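Putative uncharacterized protein PH0242 (Pyrococcus horikoshii, PDB 3VU1) is the C-terminal globular domain of an archaeal oligosaccharyltransferase of the AglB family, rich in beta strands and modelled with a calcium ion. Local coordinates at residues F190-Y195 and G201-Y206; T123-T128 and S211-L216. All coordinates share one frame; numbering follows the deposited sequence.

Contact 1 (F190-Y195 and G201-Y206); sequences FPYVVY and GVLAYY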
# COMPACT_ATOMS: atom_id res chain seq x y z
N PHE A 190 26.54 16.09 -3.28
CA PHE A 190 26.16 14.89 -2.52
C PHE A 190 24.68 14.98 -2.18
O PHE A 190 24.32 15.34 -1.04
CB PHE A 190 27.01 14.78 -1.26
CG PHE A 190 26.89 13.47 -0.53
CD1 PHE A 190 27.34 12.28 -1.11
CD2 PHE A 190 26.36 13.44 0.77
CE1 PHE A 190 27.24 11.07 -0.42
CE2 PHE A 190 26.24 12.23 1.46
CZ PHE A 190 26.69 11.05 0.87
N PRO A 191 23.81 14.68 -3.17
CA PRO A 191 22.37 14.92 -3.01
C PRO A 191 21.67 13.75 -2.30
O PRO A 191 20.70 13.17 -2.81
CB PRO A 191 21.89 15.11 -4.45
CG PRO A 191 22.85 14.30 -5.27
CD PRO A 191 24.11 14.07 -4.48
N TYR A 192 22.17 13.44 -1.10
CA TYR A 192 21.68 12.33 -0.32
C TYR A 192 21.16 12.78 1.01
O TYR A 192 21.60 13.79 1.56
CB TYR A 192 22.78 11.29 -0.14
CG TYR A 192 23.09 10.57 -1.42
CD1 TYR A 192 23.98 11.10 -2.34
CD2 TYR A 192 22.45 9.36 -1.73
CE1 TYR A 192 24.25 10.45 -3.54
CE2 TYR A 192 22.72 8.70 -2.92
CZ TYR A 192 23.61 9.26 -3.82
OH TYR A 192 23.88 8.62 -5.01
N VAL A 193 20.22 12.02 1.52
CA VAL A 193 19.61 12.22 2.83
C VAL A 193 20.06 11.04 3.69
O VAL A 193 20.22 9.93 3.15
CB VAL A 193 18.06 12.29 2.71
CG1 VAL A 193 17.38 12.15 4.06
CG2 VAL A 193 17.62 13.58 2.02
N VAL A 194 20.29 11.24 4.99
CA VAL A 194 20.64 10.12 5.86
C VAL A 194 19.60 9.93 6.91
O VAL A 194 19.10 10.89 7.45
CB VAL A 194 22.01 10.27 6.52
CG1 VAL A 194 22.22 9.19 7.57
CG2 VAL A 194 23.10 10.16 5.48
N TYR A 195 19.24 8.68 7.17
CA TYR A 195 18.37 8.35 8.30
C TYR A 195 19.11 7.43 9.25
O TYR A 195 19.56 6.34 8.84
CB TYR A 195 17.09 7.68 7.85
CG TYR A 195 16.19 8.54 7.01
CD1 TYR A 195 15.59 9.69 7.52
CD2 TYR A 195 15.92 8.20 5.67
CE1 TYR A 195 14.75 10.47 6.74
CE2 TYR A 195 15.09 8.97 4.88
CZ TYR A 195 14.50 10.09 5.41
OH TYR A 195 13.67 10.84 4.60
N GLY A 201 21.63 2.59 9.27
CA GLY A 201 21.80 3.91 8.67
C GLY A 201 21.42 3.85 7.19
O GLY A 201 22.10 3.17 6.40
N VAL A 202 20.33 4.52 6.84
CA VAL A 202 19.84 4.54 5.47
C VAL A 202 20.41 5.76 4.76
O VAL A 202 20.30 6.89 5.26
CB VAL A 202 18.31 4.62 5.44
CG1 VAL A 202 17.78 4.51 4.00
CG2 VAL A 202 17.71 3.55 6.33
N LEU A 203 21.04 5.51 3.62
CA LEU A 203 21.50 6.57 2.74
C LEU A 203 20.63 6.59 1.48
O LEU A 203 20.70 5.67 0.64
CB LEU A 203 22.96 6.30 2.37
CG LEU A 203 23.74 7.36 1.62
CD1 LEU A 203 24.02 8.51 2.56
CD2 LEU A 203 25.05 6.79 1.07
N ALA A 204 19.79 7.60 1.34
CA ALA A 204 18.83 7.66 0.23
C ALA A 204 19.05 8.86 -0.67
O ALA A 204 19.28 9.97 -0.21
CB ALA A 204 17.40 7.64 0.76
N TYR A 205 18.98 8.63 -1.97
CA TYR A 205 19.05 9.69 -2.94
C TYR A 205 17.83 10.57 -2.75
O TYR A 205 16.74 10.09 -2.40
CB TYR A 205 19.11 9.07 -4.33
CG TYR A 205 19.23 10.06 -5.45
CD1 TYR A 205 20.34 10.88 -5.56
CD2 TYR A 205 18.23 10.17 -6.41
CE1 TYR A 205 20.46 11.78 -6.60
CE2 TYR A 205 18.34 11.08 -7.45
CZ TYR A 205 19.46 11.87 -7.54
OH TYR A 205 19.59 12.77 -8.57
N TYR A 206 18.01 11.87 -2.96
CA TYR A 206 17.01 12.84 -2.49
C TYR A 206 15.63 12.60 -3.08
O TYR A 206 14.64 12.69 -2.37
CB TYR A 206 17.48 14.30 -2.66
CG TYR A 206 17.39 14.87 -4.05
CD1 TYR A 206 16.35 15.74 -4.41
CD2 TYR A 206 18.34 14.54 -5.02
CE1 TYR A 206 16.26 16.27 -5.70
CE2 TYR A 206 18.26 15.07 -6.30
CZ TYR A 206 17.23 15.93 -6.64
OH TYR A 206 17.17 16.46 -7.92

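Contact 2 (T123-T128 and S211-L216); sequences TTILLT and SNFVKL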
# COMPACT_ATOMS: atom_id res chain seq x y z
N THR A 123 23.02 5.98 -6.94
CA THR A 123 22.61 4.92 -6.02
C THR A 123 21.41 5.39 -5.22
O THR A 123 21.55 6.32 -4.42
CB THR A 123 23.74 4.53 -5.06
OG1 THR A 123 24.84 4.05 -5.83
CG2 THR A 123 23.28 3.41 -4.10
N THR A 124 20.25 4.77 -5.42
CA THR A 124 19.05 5.29 -4.76
C THR A 124 18.97 5.02 -3.25
O THR A 124 18.49 5.87 -2.49
CB THR A 124 17.75 4.88 -5.46
OG1 THR A 124 17.72 3.46 -5.62
CG2 THR A 124 17.64 5.58 -6.84
N ILE A 125 19.45 3.84 -2.83
CA ILE A 125 19.41 3.39 -1.44
C ILE A 125 20.61 2.52 -1.09
O ILE A 125 20.89 1.54 -1.75
CB ILE A 125 18.11 2.62 -1.08
CG1 ILE A 125 16.88 3.36 -1.58
CG2 ILE A 125 17.99 2.42 0.43
CD1 ILE A 125 15.61 2.92 -0.92
N LEU A 126 21.30 2.88 -0.03
CA LEU A 126 22.38 2.11 0.50
C LEU A 126 22.12 1.96 2.00
O LEU A 126 21.61 2.89 2.65
CB LEU A 126 23.66 2.87 0.28
CG LEU A 126 24.91 2.12 -0.13
CD1 LEU A 126 24.63 1.03 -1.16
CD2 LEU A 126 25.84 3.16 -0.72
N LEU A 127 22.46 0.79 2.53
CA LEU A 127 22.24 0.48 3.94
C LEU A 127 23.55 0.34 4.70
O LEU A 127 24.55 -0.23 4.21
CB LEU A 127 21.43 -0.80 4.10
CG LEU A 127 20.00 -0.66 3.62
CD1 LEU A 127 19.23 -1.92 4.00
CD2 LEU A 127 19.32 0.59 4.18
N THR A 128 23.57 0.89 5.90
CA THR A 128 24.71 0.69 6.76
C THR A 128 24.26 0.06 8.06
O THR A 128 23.13 0.24 8.49
CB THR A 128 25.51 1.99 6.96
OG1 THR A 128 24.66 3.00 7.52
CG2 THR A 128 26.12 2.48 5.63
N SER A 211 10.15 8.14 0.08
CA SER A 211 9.38 7.11 -0.60
C SER A 211 8.68 6.22 0.41
O SER A 211 9.20 6.00 1.51
CB SER A 211 10.32 6.24 -1.46
OG SER A 211 11.31 5.61 -0.65
N ASN A 212 7.53 5.68 0.03
CA ASN A 212 6.82 4.73 0.86
C ASN A 212 7.62 3.47 1.24
O ASN A 212 7.42 2.93 2.33
CB ASN A 212 5.53 4.33 0.16
CG ASN A 212 4.52 5.46 0.11
OD1 ASN A 212 4.50 6.34 0.97
ND2 ASN A 212 3.68 5.45 -0.91
N PHE A 213 8.50 2.99 0.37
CA PHE A 213 9.32 1.84 0.72
C PHE A 213 10.21 2.13 1.95
O PHE A 213 10.29 1.32 2.86
CB PHE A 213 10.20 1.42 -0.44
CG PHE A 213 11.20 0.35 -0.08
CD1 PHE A 213 12.56 0.64 -0.03
CD2 PHE A 213 10.79 -0.93 0.18
CE1 PHE A 213 13.50 -0.34 0.28
CE2 PHE A 213 11.72 -1.93 0.50
CZ PHE A 213 13.07 -1.64 0.55
N VAL A 214 10.88 3.28 1.93
CA VAL A 214 11.71 3.71 3.03
C VAL A 214 10.88 3.74 4.33
O VAL A 214 11.36 3.27 5.36
CB VAL A 214 12.33 5.09 2.74
CG1 VAL A 214 12.83 5.73 4.01
CG2 VAL A 214 13.47 4.97 1.74
N LYS A 215 9.65 4.27 4.27
CA LYS A 215 8.78 4.32 5.44
C LYS A 215 8.45 2.93 5.96
O LYS A 215 8.58 2.67 7.14
CB LYS A 215 7.45 5.03 5.16
CG LYS A 215 7.48 6.49 4.72
CD LYS A 215 6.03 6.98 4.61
CE LYS A 215 5.90 8.34 3.92
NZ LYS A 215 6.15 8.33 2.45
N LEU A 216 7.99 2.05 5.07
CA LEU A 216 7.47 0.75 5.48
C LEU A 216 8.54 -0.31 5.70
O LEU A 216 8.32 -1.25 6.46
CB LEU A 216 6.44 0.23 4.47
CG LEU A 216 5.15 1.04 4.23
CD1 LEU A 216 4.41 0.49 3.01
CD2 LEU A 216 4.22 1.10 5.44

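Contact 1 (F190-Y195 and G201-Y206)
Tyr-205 turns the edge of its ring toward one face of Tyr-192, a T-shaped pair with centroids 5.7 Å apart and planes inclined at 64°. Tyr-205 CD1 stands off-centre over that face, 4.0 Å from Tyr-192 CZ. The bond from CA to CB of Tyr-205 points away from 190-195 overall, but with CG trans to the backbone N (chi1 -178°) the ring lies beside Pro-191, CE1 3.7 Å from Pro-191 CG. The phenol oxygen of Tyr-205 is engaged by Glu-111. Beside it, Tyr-206 brings CD2 to Pro-191 CB at 3.6 Å, its first torsion setting CG between N and the carbonyl carbon; CD2 also lies over a face of the Tyr-205 ring.

The frame is a beta hairpin of strands 192-196 and 200-205; its segments 192-195 and 201-205 run antiparallel, with 157° between their N-to-C directions. Val-193 pairs with Ala-204 and Tyr-195 with Val-202, both antiparallel hydrogen-bonded pairs. Three of the four bonds are close to straight, among them Val-193 N to Ala-204 O at 2.8 Å, and Val-202 N to Tyr-195 O is a little more bent. A fifth, bent further, joins Tyr-206 N to Pro-191 O (3.0 Å), where Pro-191 centres an inverse gamma turn.

On the sheet face carrying Val-194 and Leu-203, the Leu-203 side chain swings CD1 onto Val-194 CG2 (3.5 Å) and up to Phe-190 CZ (4.1 Å), crossing the Phe-190 side chain at about a right angle. The other face carries Val-193, Ala-204, Tyr-195 and Val-202; there Val-202 CB sits at the edge of the Tyr-195 ring, whose hydroxyl is hydrogen-bonded to Ala-209 and Thr-222.

Contact 2 (T123-T128 and S211-L216)
Apolar contact across this interface is made by one methyl group, Ile-125 CD1, which meets two residues of the helix. It approaches Phe-213 at the ring edge, in the ring plane, 3.9 Å from CD1 and 4.1 Å from CE1 of that residue. It also lies 4.0 Å from Val-214 CG2. The Ile-125 side chain is extended: CG1 is anti to the carbonyl carbon (chi1 -48°) and CD1 continues outward at chi2 -162°. The backbones stay well apart, 8.9 Å between Ile-125 CA and Val-214 CA, and CD1 closes on the helix side chains. The bond from CA to CB of Phe-213 points toward the strand, and CG trans to its own N presents the ring edge to Ile-125 CD1. All three touching residues are buried, although the two segments bury just 94 Å² between them.

Between these segments strand and helix meet through one side chain of the strand: strand 125-130, within the range of the oligosaccharyltransferase Insert domain, faces the first turn of helix 212-218. Helix 97-103 fills in around the junction, since Phe-97 packs on Ile-125 and Ser-211 and its ring meets that of Phe-213 with planes at about 25°.

No hydrogen bond crosses between the segments; the helix start has its own polar network, which extends to Asp-71, Thr-210 and Phe-67. Ser-211 occupies the N-cap position. One turn on, Lys-215 NZ donates to Asn-212 OD1 at 3.0 Å, tilted from the carbonyl plane; the same ammonium group forms a salt bridge with Asp-71 and a hydrogen bond with Thr-210 O, while Asn-212 ND2 is bonded to Phe-67 O.

Contacts 1 and 2 have centres about 8 Å apart and meet through one sheet, where strand 125-130 is the neighbour of strand 200-205. Two probable backbone hydrogen bonds join them: Gly-201 O to Thr-128 N and Tyr-205 N to Thr-124 O, each 2.8 Å. Val-202 packs on Ile-125, so the hairpin's side chains adjoin the residue that reaches the helix. In sequence the hairpin is nested in the loop closed by contact 2, and strand 200-205 leads on to helix 212-218. None of the residues at the calcium ion, Glu-76, Ala-285, His-319 and Glu-322, belongs to either contact.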